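Local atomic coordinates of mandelate racemase/muconate lactonizing enzyme family protein (Bradyrhizobium sp. ORS 278, PDB entry 3TOY), a protein that belongs to the mandelate racemase/muconate lactonizing enzyme family, part of the enolase superfamily, and is built from an N-terminal capping domain and a barrel domain. Residues L80-I92 and Q120-M132. Sequence-based numbering, arbitrary orientation.
With NI (nickel (II) ion), chain G.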
loop_
_atom_site.group_PDB
_atom_site.type_symbol
_atom_site.label_atom_id
_atom_site.label_comp_id
_atom_site.label_asym_id
_atom_site.label_seq_id
_atom_site.Cartn_x
_atom_site.Cartn_y
_atom_site.Cartn_z
ATOM N N LEU A 80 14.258 -15.014 -40.798
ATOM C CA LEU A 80 13.083 -14.231 -41.136
ATOM C C LEU A 80 13.254 -12.728 -40.842
ATOM O O LEU A 80 12.700 -11.880 -41.540
ATOM C CB LEU A 80 11.875 -14.819 -40.403
ATOM C CG LEU A 80 10.477 -14.310 -40.697
ATOM C CD1 LEU A 80 9.477 -15.460 -40.537
ATOM C CD2 LEU A 80 10.156 -13.159 -39.759
ATOM N N ALA A 81 14.039 -12.386 -39.824
ATOM C CA ALA A 81 14.175 -10.985 -39.433
ATOM C C ALA A 81 15.261 -10.234 -40.237
ATOM O O ALA A 81 15.368 -9.010 -40.161
ATOM C CB ALA A 81 14.467 -10.886 -37.934
ATOM N N LEU A 82 16.081 -10.965 -40.983
ATOM C CA LEU A 82 17.244 -10.342 -41.642
ATOM C C LEU A 82 16.845 -9.284 -42.653
ATOM O O LEU A 82 17.276 -8.139 -42.568
ATOM C CB LEU A 82 18.145 -11.395 -42.292
ATOM C CG LEU A 82 18.854 -12.329 -41.316
ATOM C CD1 LEU A 82 19.490 -13.509 -42.059
ATOM C CD2 LEU A 82 19.907 -11.576 -40.515
ATOM N N LYS A 83 16.006 -9.650 -43.609
ATOM C CA LYS A 83 15.663 -8.696 -44.667
ATOM C C LYS A 83 15.001 -7.436 -44.118
ATOM O O LYS A 83 15.421 -6.330 -44.431
ATOM C CB LYS A 83 14.775 -9.353 -45.722
ATOM C CG LYS A 83 15.551 -10.279 -46.643
ATOM C CD LYS A 83 14.659 -10.918 -47.694
ATOM C CE LYS A 83 15.495 -11.611 -48.766
ATOM N NZ LYS A 83 16.507 -12.529 -48.175
ATOM N N PRO A 84 13.959 -7.604 -43.290
ATOM C CA PRO A 84 13.300 -6.462 -42.646
ATOM C C PRO A 84 14.312 -5.555 -41.916
ATOM O O PRO A 84 14.261 -4.322 -42.070
ATOM C CB PRO A 84 12.342 -7.123 -41.652
ATOM C CG PRO A 84 12.118 -8.485 -42.151
ATOM C CD PRO A 84 13.355 -8.890 -42.914
ATOM N N LEU A 85 15.229 -6.156 -41.147
ATOM C CA LEU A 85 16.222 -5.380 -40.377
ATOM C C LEU A 85 17.167 -4.621 -41.304
ATOM O O LEU A 85 17.471 -3.454 -41.087
ATOM C CB LEU A 85 17.031 -6.275 -39.435
ATOM C CG LEU A 85 16.295 -6.651 -38.137
ATOM C CD1 LEU A 85 17.062 -7.711 -37.356
ATOM C CD2 LEU A 85 16.081 -5.399 -37.308
ATOM N N VAL A 86 17.609 -5.281 -42.371
ATOM C CA VAL A 86 18.475 -4.602 -43.350
ATOM C C VAL A 86 17.785 -3.368 -43.932
ATOM O O VAL A 86 18.375 -2.285 -43.997
ATOM C CB VAL A 86 18.901 -5.580 -44.479
ATOM C CG1 VAL A 86 19.523 -4.807 -45.656
ATOM C CG2 VAL A 86 19.870 -6.620 -43.923
ATOM N N HIS A 87 16.546 -3.537 -44.329
ATOM C CA HIS A 87 15.733 -2.466 -44.841
ATOM C C HIS A 87 15.597 -1.327 -43.859
ATOM O O HIS A 87 15.770 -0.188 -44.197
ATOM C CB HIS A 87 14.323 -2.965 -45.056
ATOM C CG HIS A 87 14.011 -3.407 -46.448
ATOM N ND1 HIS A 87 13.766 -2.523 -47.473
ATOM C CD2 HIS A 87 13.811 -4.641 -46.962
ATOM C CE1 HIS A 87 13.486 -3.200 -48.571
ATOM N NE2 HIS A 87 13.495 -4.486 -48.286
ATOM N N LEU A 88 15.228 -1.664 -42.635
ATOM C CA LEU A 88 15.002 -0.631 -41.630
ATOM C C LEU A 88 16.260 0.181 -41.365
ATOM O O LEU A 88 16.218 1.417 -41.318
ATOM C CB LEU A 88 14.488 -1.263 -40.337
ATOM C CG LEU A 88 13.022 -1.671 -40.463
ATOM C CD1 LEU A 88 12.687 -2.603 -39.319
ATOM C CD2 LEU A 88 12.083 -0.445 -40.477
ATOM N N VAL A 89 17.385 -0.504 -41.195
ATOM C CA VAL A 89 18.630 0.184 -40.922
ATOM C C VAL A 89 18.981 1.116 -42.093
ATOM O O VAL A 89 19.380 2.258 -41.897
ATOM C CB VAL A 89 19.780 -0.800 -40.697
ATOM C CG1 VAL A 89 21.108 -0.046 -40.667
ATOM C CG2 VAL A 89 19.576 -1.588 -39.384
ATOM N N GLU A 90 18.815 0.616 -43.316
ATOM C CA GLU A 90 19.182 1.400 -44.490
ATOM C C GLU A 90 18.227 2.553 -44.698
ATOM O O GLU A 90 18.663 3.677 -44.986
ATOM C CB GLU A 90 19.329 0.501 -45.735
ATOM C CG GLU A 90 20.584 -0.360 -45.612
ATOM C CD GLU A 90 21.055 -1.007 -46.915
ATOM O OE1 GLU A 90 20.229 -1.192 -47.843
ATOM O OE2 GLU A 90 22.265 -1.346 -46.987
ATOM N N ASP A 91 16.938 2.293 -44.504
ATOM C CA ASP A 91 15.918 3.326 -44.625
ATOM C C ASP A 91 16.141 4.437 -43.598
ATOM O O ASP A 91 16.135 5.618 -43.944
ATOM C CB ASP A 91 14.522 2.725 -44.456
ATOM C CG ASP A 91 13.927 2.255 -45.768
ATOM O OD1 ASP A 91 14.694 2.061 -46.735
ATOM O OD2 ASP A 91 12.692 2.081 -45.835
ATOM N N ILE A 92 16.334 4.058 -42.336
ATOM C CA ILE A 92 16.559 5.047 -41.277
ATOM C C ILE A 92 17.869 5.765 -41.524
ATOM O O ILE A 92 17.949 6.989 -41.433
ATOM C CB ILE A 92 16.587 4.372 -39.886
ATOM C CG1 ILE A 92 15.259 3.663 -39.638
ATOM C CG2 ILE A 92 16.914 5.397 -38.800
ATOM C CD1 ILE A 92 15.240 2.798 -38.380
ATOM N N GLN A 120 9.331 -0.315 -30.376
ATOM C CA GLN A 120 9.549 -1.675 -29.903
ATOM C C GLN A 120 9.706 -2.608 -31.103
ATOM O O GLN A 120 9.145 -2.341 -32.160
ATOM C CB GLN A 120 8.373 -2.182 -29.063
ATOM C CG GLN A 120 8.227 -1.468 -27.757
ATOM C CD GLN A 120 7.548 -0.130 -27.913
ATOM O OE1 GLN A 120 6.546 0.005 -28.631
ATOM N NE2 GLN A 120 8.103 0.884 -27.258
ATOM N N GLY A 121 10.469 -3.686 -30.930
ATOM C CA GLY A 121 10.564 -4.738 -31.950
ATOM C C GLY A 121 11.656 -4.403 -32.965
ATOM O O GLY A 121 12.668 -3.779 -32.625
ATOM N N LEU A 122 11.458 -4.832 -34.211
ATOM C CA LEU A 122 12.524 -4.706 -35.226
ATOM C C LEU A 122 13.045 -3.280 -35.369
ATOM O O LEU A 122 14.259 -3.072 -35.518
ATOM C CB LEU A 122 12.059 -5.281 -36.577
ATOM C CG LEU A 122 11.623 -6.748 -36.535
ATOM C CD1 LEU A 122 11.091 -7.207 -37.905
ATOM C CD2 LEU A 122 12.732 -7.705 -36.069
ATOM N N VAL A 123 12.144 -2.292 -35.333
ATOM C CA VAL A 123 12.544 -0.901 -35.441
ATOM C C VAL A 123 13.514 -0.546 -34.326
ATOM O O VAL A 123 14.532 0.109 -34.556
ATOM C CB VAL A 123 11.303 0.042 -35.418
ATOM C CG1 VAL A 123 11.698 1.480 -35.149
ATOM C CG2 VAL A 123 10.486 -0.114 -36.718
ATOM N N GLY A 124 13.201 -0.986 -33.106
ATOM C CA GLY A 124 14.085 -0.724 -31.975
ATOM C C GLY A 124 15.478 -1.331 -32.124
ATOM O O GLY A 124 16.468 -0.743 -31.682
ATOM N N MET A 125 15.551 -2.519 -32.717
ATOM C CA MET A 125 16.846 -3.171 -32.934
ATOM C C MET A 125 17.685 -2.399 -33.947
ATOM O O MET A 125 18.899 -2.232 -33.765
ATOM C CB MET A 125 16.653 -4.597 -33.407
ATOM C CG MET A 125 15.889 -5.486 -32.407
ATOM S SD MET A 125 15.380 -7.056 -33.082
ATOM C CE MET A 125 16.887 -8.008 -32.964
ATOM N N ALA A 126 17.024 -1.937 -35.013
ATOM C CA ALA A 126 17.656 -1.031 -35.993
ATOM C C ALA A 126 18.212 0.204 -35.321
ATOM O O ALA A 126 19.373 0.546 -35.499
ATOM C CB ALA A 126 16.654 -0.630 -37.050
ATOM N N VAL A 127 17.358 0.885 -34.557
ATOM C CA VAL A 127 17.738 2.081 -33.808
ATOM C C VAL A 127 18.931 1.844 -32.868
ATOM O O VAL A 127 19.873 2.651 -32.815
ATOM C CB VAL A 127 16.509 2.629 -33.015
ATOM C CG1 VAL A 127 16.939 3.691 -32.009
ATOM C CG2 VAL A 127 15.478 3.192 -33.990
ATOM N N SER A 128 18.897 0.733 -32.142
ATOM C CA SER A 128 19.958 0.460 -31.167
ATOM C C SER A 128 21.231 0.102 -31.924
ATOM O O SER A 128 22.319 0.435 -31.490
ATOM C CB SER A 128 19.566 -0.695 -30.249
ATOM O OG SER A 128 18.346 -0.370 -29.552
ATOM N N GLY A 129 21.066 -0.584 -33.056
ATOM C CA GLY A 129 22.222 -0.978 -33.874
ATOM C C GLY A 129 22.934 0.262 -34.386
ATOM O O GLY A 129 24.163 0.322 -34.360
ATOM N N LEU A 130 22.160 1.244 -34.841
ATOM C CA LEU A 130 22.708 2.519 -35.303
ATOM C C LEU A 130 23.435 3.238 -34.187
ATOM O O LEU A 130 24.552 3.728 -34.356
ATOM C CB LEU A 130 21.616 3.417 -35.916
ATOM C CG LEU A 130 21.092 2.931 -37.276
ATOM C CD1 LEU A 130 19.768 3.538 -37.685
ATOM C CD2 LEU A 130 22.171 3.161 -38.372
ATOM N N ASP A 131 22.806 3.304 -33.017
ATOM C CA ASP A 131 23.449 3.959 -31.891
ATOM C C ASP A 131 24.828 3.367 -31.582
ATOM O O ASP A 131 25.789 4.103 -31.334
ATOM C CB ASP A 131 22.540 3.906 -30.634
ATOM C CG ASP A 131 23.164 4.625 -29.457
ATOM O OD1 ASP A 131 23.004 5.863 -29.350
ATOM O OD2 ASP A 131 23.835 3.945 -28.651
ATOM N N MET A 132 24.938 2.051 -31.574
ATOM C CA MET A 132 26.228 1.411 -31.273
ATOM C C MET A 132 27.277 1.795 -32.332
ATOM O O MET A 132 28.432 2.087 -32.012
ATOM C CB MET A 132 26.090 -0.112 -31.227
ATOM C CG MET A 132 25.487 -0.653 -29.923
ATOM S SD MET A 132 25.450 -2.437 -29.873
ATOM C CE MET A 132 24.012 -2.761 -30.888
HETATM NI NI NI G . 12.723 -6.380 -49.372
HETATM O O HOH W 1 13.127 -7.183 -51.311
HETATM O O HOH W 2 11.076 -5.395 -50.107
HETATM O O HOH W 3 14.521 -7.476 -48.947
HETATM O O HOH W 4 13.408 -6.160 -51.372
#
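Leu-122 enters a hollow lined by Ala-81, Pro-84, Leu-85 and Leu-88, a worked example of knobs-into-holes packing. With chi1 at -58°, its CG stands anti to the carbonyl carbon, and the two methyls rest on the partner helix, CD1 4.0 Å from Pro-84 CB and CD2 against the methyl of Ala-81. Leu-88 crosses it at about a right angle, placing CD1 on Leu-122 CB and CD2 beside Val-123 CG2. On the same helix, Leu-85 CD2 sits in the groove between Leu-122 and Met-125, 4.0 Å from Met-125 CB. Helices 82-92 and 122-132 cross at -55°, their axes 8.9 Å apart. Ala-126 makes the shallow point, where the CA atoms of Val-89 and Ala-126 are 5.2 Å apart; its CB is met by Leu-88 CB at 4.0 Å, by Val-89 CG2 and by Ile-92 CD1. Farther along, Leu-130 CD1 presses on Ile-92 CG2 at 3.6 Å. The contact is apolar, with no hydrogen bond across it. Both helices belong to the N-terminal domain and pack against its antiparallel sheet: Val-89 and Leu-130 touch Val-32 of strand 29-47, and Leu-85 touches Val-58 of strand 50-64, while helix 103-113 meets Ile-92 and Val-127 through Met-110.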